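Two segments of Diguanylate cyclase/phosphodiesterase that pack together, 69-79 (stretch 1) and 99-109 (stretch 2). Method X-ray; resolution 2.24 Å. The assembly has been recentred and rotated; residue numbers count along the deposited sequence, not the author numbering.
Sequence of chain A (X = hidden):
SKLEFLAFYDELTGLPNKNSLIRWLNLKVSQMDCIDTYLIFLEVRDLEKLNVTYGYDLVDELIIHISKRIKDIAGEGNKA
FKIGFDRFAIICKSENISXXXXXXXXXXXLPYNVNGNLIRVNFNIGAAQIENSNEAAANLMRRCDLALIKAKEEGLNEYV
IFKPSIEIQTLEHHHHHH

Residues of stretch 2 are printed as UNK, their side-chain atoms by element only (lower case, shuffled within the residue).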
# COMPACT_ATOMS: atom_id res chain seq x y z
N ARG A 69 0.61 -9.15 6.32
CA ARG A 69 1.71 -8.47 7.00
C ARG A 69 1.42 -6.96 7.01
O ARG A 69 1.58 -6.29 8.02
CB ARG A 69 3.03 -8.78 6.30
CG ARG A 69 4.25 -8.26 7.00
CD ARG A 69 5.57 -8.81 6.40
NE ARG A 69 5.66 -10.27 6.43
CZ ARG A 69 6.73 -10.96 6.04
NH1 ARG A 69 7.81 -10.33 5.60
NH2 ARG A 69 6.73 -12.30 6.09
N ILE A 70 0.99 -6.43 5.87
CA ILE A 70 0.68 -5.01 5.77
C ILE A 70 -0.43 -4.73 6.79
O ILE A 70 -0.34 -3.81 7.60
CB ILE A 70 0.16 -4.64 4.36
CG1 ILE A 70 1.24 -4.90 3.31
CG2 ILE A 70 -0.27 -3.20 4.33
CD1 ILE A 70 0.84 -4.47 1.91
N LYS A 71 -1.47 -5.54 6.73
CA LYS A 71 -2.58 -5.39 7.64
C LYS A 71 -2.07 -5.44 9.09
O LYS A 71 -2.53 -4.70 9.95
CB LYS A 71 -3.61 -6.50 7.37
CG LYS A 71 -4.89 -6.42 8.16
CD LYS A 71 -6.10 -6.81 7.32
CE LYS A 71 -5.98 -8.18 6.65
NZ LYS A 71 -5.95 -9.32 7.61
N ASP A 72 -1.08 -6.29 9.34
CA ASP A 72 -0.53 -6.46 10.68
C ASP A 72 0.28 -5.28 11.21
O ASP A 72 -0.03 -4.74 12.28
CB ASP A 72 0.30 -7.74 10.75
CG ASP A 72 0.81 -8.03 12.16
OD1 ASP A 72 1.94 -7.63 12.51
OD2 ASP A 72 0.05 -8.67 12.93
N ILE A 73 1.32 -4.86 10.50
CA ILE A 73 2.12 -3.76 11.00
C ILE A 73 1.37 -2.44 10.84
O ILE A 73 1.76 -1.42 11.41
CB ILE A 73 3.53 -3.68 10.31
CG1 ILE A 73 3.48 -2.80 9.07
CG2 ILE A 73 4.01 -5.09 9.96
CD1 ILE A 73 2.63 -3.34 7.96
N ALA A 74 0.28 -2.47 10.08
CA ALA A 74 -0.51 -1.27 9.87
C ALA A 74 -1.18 -0.88 11.18
O ALA A 74 -0.92 0.19 11.74
CB ALA A 74 -1.56 -1.52 8.82
N GLY A 75 -2.03 -1.77 11.69
CA GLY A 75 -2.72 -1.51 12.93
C GLY A 75 -4.21 -1.53 12.68
O GLY A 75 -4.65 -1.66 11.53
N GLU A 76 -5.01 -1.41 13.74
CA GLU A 76 -6.46 -1.43 13.60
C GLU A 76 -6.99 -0.01 13.38
O GLU A 76 -8.00 0.17 12.69
CB GLU A 76 -7.11 -2.05 14.83
CG GLU A 76 -6.62 -3.46 15.13
CD GLU A 76 -7.34 -4.10 16.30
OE1 GLU A 76 -7.43 -3.44 17.36
OE2 GLU A 76 -7.81 -5.25 16.16
N GLY A 77 -6.31 0.97 13.95
CA GLY A 77 -6.72 2.36 13.80
C GLY A 77 -6.40 2.90 12.41
O GLY A 77 -6.78 4.01 12.06
N ASN A 78 -5.69 2.09 11.62
CA ASN A 78 -5.32 2.45 10.26
C ASN A 78 -5.98 1.48 9.29
O ASN A 78 -6.30 0.35 9.66
CB ASN A 78 -3.80 2.41 10.09
CG ASN A 78 -3.10 3.47 10.91
OD1 ASN A 78 -1.90 3.37 11.19
ND2 ASN A 78 -3.84 4.50 11.30
N LYS A 79 -6.19 1.93 8.06
CA LYS A 79 -6.83 1.11 7.04
C LYS A 79 -5.87 0.66 5.95
O LYS A 79 -4.96 1.39 5.56
CB LYS A 79 -7.98 1.89 6.39
CG LYS A 79 -9.14 2.18 7.32
CD LYS A 79 -9.86 0.89 7.72
CE LYS A 79 -10.47 0.20 6.50
NZ LYS A 79 -11.39 -0.93 6.87
N UNK A 99 9.41 7.07 9.75
CA UNK A 99 9.80 5.91 10.55
C UNK A 99 8.75 4.81 10.41
O UNK A 99 9.07 3.63 10.41
o UNK A 99 8.79 5.14 13.75
c UNK A 99 9.93 6.31 12.02
o UNK A 99 10.60 4.20 12.93
c UNK A 99 9.77 5.13 12.97
N UNK A 100 7.49 5.22 10.30
CA UNK A 100 6.38 4.29 10.15
C UNK A 100 6.60 3.51 8.86
O UNK A 100 6.46 2.29 8.82
c UNK A 100 1.67 2.51 9.29
c UNK A 100 3.87 4.19 9.81
c UNK A 100 2.20 2.60 10.58
c UNK A 100 2.24 3.27 8.26
c UNK A 100 3.30 3.43 10.83
c UNK A 100 3.33 4.10 8.53
c UNK A 100 5.06 5.06 10.07
N UNK A 101 6.96 4.24 7.82
CA UNK A 101 7.21 3.67 6.50
C UNK A 101 8.38 2.70 6.52
O UNK A 101 8.27 1.58 6.01
c UNK A 101 6.19 5.54 5.17
c UNK A 101 7.50 4.80 5.49
c UNK A 101 6.36 6.75 4.26
c UNK A 101 8.16 4.23 4.24
N UNK A 102 9.48 3.12 7.12
CA UNK A 102 10.68 2.30 7.20
C UNK A 102 10.46 1.05 8.05
O UNK A 102 10.88 -0.05 7.69
c UNK A 102 11.91 4.51 7.18
o UNK A 102 13.60 5.15 8.70
c UNK A 102 13.19 5.22 7.52
c UNK A 102 11.84 3.12 7.76
o UNK A 102 13.79 5.84 6.61
N UNK A 103 9.81 1.23 9.19
CA UNK A 103 9.54 0.12 10.08
C UNK A 103 8.86 -0.95 9.24
O UNK A 103 9.33 -2.09 9.15
n UNK A 103 6.65 3.44 14.14
c UNK A 103 8.50 -0.46 12.35
n UNK A 103 5.23 1.69 13.70
c UNK A 103 8.61 0.55 11.21
c UNK A 103 6.46 2.16 13.84
c UNK A 103 7.39 -0.06 13.31
n UNK A 103 7.50 1.35 13.66
N UNK A 104 7.75 -0.57 8.61
CA UNK A 104 6.99 -1.48 7.79
C UNK A 104 7.77 -2.04 6.60
O UNK A 104 7.64 -3.22 6.26
se UNK A 104 3.48 -0.83 5.49
c UNK A 104 5.73 -0.80 7.26
c UNK A 104 5.04 -1.65 6.22
c UNK A 104 4.30 0.66 4.56
N UNK A 105 8.56 -1.19 5.95
CA UNK A 105 9.34 -1.63 4.81
C UNK A 105 10.36 -2.68 5.25
O UNK A 105 10.51 -3.71 4.60
c UNK A 105 10.06 -0.44 4.16
c UNK A 105 9.66 -0.94 1.73
c UNK A 105 11.54 0.55 2.43
c UNK A 105 10.72 -0.67 2.80
N UNK A 106 11.06 -2.40 6.35
CA UNK A 106 12.06 -3.33 6.87
C UNK A 106 11.41 -4.69 7.13
O UNK A 106 12.02 -5.73 6.90
o UNK A 106 11.69 -2.87 9.22
c UNK A 106 12.64 -2.81 8.18
N UNK A 107 10.17 -4.66 7.59
CA UNK A 107 9.43 -5.88 7.86
C UNK A 107 8.92 -6.55 6.57
O UNK A 107 8.96 -7.78 6.43
o UNK A 107 6.77 -5.36 11.44
n UNK A 107 7.64 -3.29 11.34
c UNK A 107 7.64 -4.58 11.03
c UNK A 107 8.27 -5.58 8.80
c UNK A 107 8.76 -5.07 10.15
N UNK A 108 8.44 -5.74 5.63
CA UNK A 108 7.95 -6.27 4.37
C UNK A 108 9.10 -6.95 3.62
O UNK A 108 8.90 -7.90 2.88
c UNK A 108 4.99 -5.95 3.58
c UNK A 108 5.93 -4.76 3.84
c UNK A 108 7.37 -5.16 3.51
c UNK A 108 5.53 -3.56 2.99
N UNK A 109 10.30 -6.44 3.85
CA UNK A 109 11.50 -6.96 3.22
C UNK A 109 11.87 -8.32 3.77
O UNK A 109 12.72 -9.01 3.20
c UNK A 109 13.06 -5.09 2.24
c UNK A 109 11.92 -4.92 1.26
c UNK A 109 12.65 -5.97 3.42
c UNK A 109 13.54 -3.77 2.77

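Position 99 carries two side-chain carbons, the second bearing two oxygens. Nothing on stretch 1 is within reach. This is Asp99.

Position 100 has one carbon followed by a ring of six carbons, with no oxygen on the ring. The ring reaches the end of the first helix, where one of its carbons lies 4.1 Å from Ala74 O, near the ring plane. That makes it Phe100. Its CZ is also 4.1 Å from Asn78 OD1.

Position 101 shows four carbons, forked at the first, with one arm two carbons long. A fork at CB with unequal arms means Ile101. It is buried but does not touch stretch 1.

Position 102 has three carbons, the third carrying two oxygens. It is exposed and far from stretch 1. This is Glu102.

Position 103 has three carbons, a nitrogen, then a carbon with two more nitrogens. Such a guanidinium identifies Arg103. Its NH2 forms a salt bridge with Asp99 OD2 at 2.8 Å, one turn back along the helix.

Position 104 is an unbranched chain of two carbons, a selenium and a last carbon. It packs against the side chain of Ile73. The selenium marks selenomethionine, here named Met104. Its CG is 3.4 Å from Ile73 CD1.

Position 105 has four carbons, forked at the second. Its CB points away from stretch 1. This is Leu105.

Position 106 has one carbon and one oxygen, and no contact with stretch 1. This is Ser106. Its OG donates a very short hydrogen bond of 2.5 Å to Arg103 O.

Position 107 has three carbons, the third carrying one oxygen and one nitrogen. The oxygen lies close to Ile73. This is Gln107, with OE1 3.1 Å from Ile73 CG2. Its NE2 makes a weak hydrogen bond to Arg103 O at 3.0 Å.

Position 108 has four carbons, forked at the second, and its end approaches Arg69 and Ile70. This is Leu108. Its CD2 is 3.9 Å from Ile70 CG1.

Position 109 again has four carbons forked at the second. Its CB points away from stretch 1. This is Leu109.

The helices run roughly antiparallel, at 142°, with axes 10.3 Å apart at closest approach. Ile73 lies opposite Met104, and Arg69 opposite Leu108. Apolar side chains supply much of the packing. The one hydrogen bond across the stretches runs from Arg69 NH1 to Gln107 O, at 2.9 Å. This oxygen lies near the guanidinium plane, where the N-H groups point. The contact buries 443 Å² in total.

Stretch 2 (99-109) DFIERMLSQLL
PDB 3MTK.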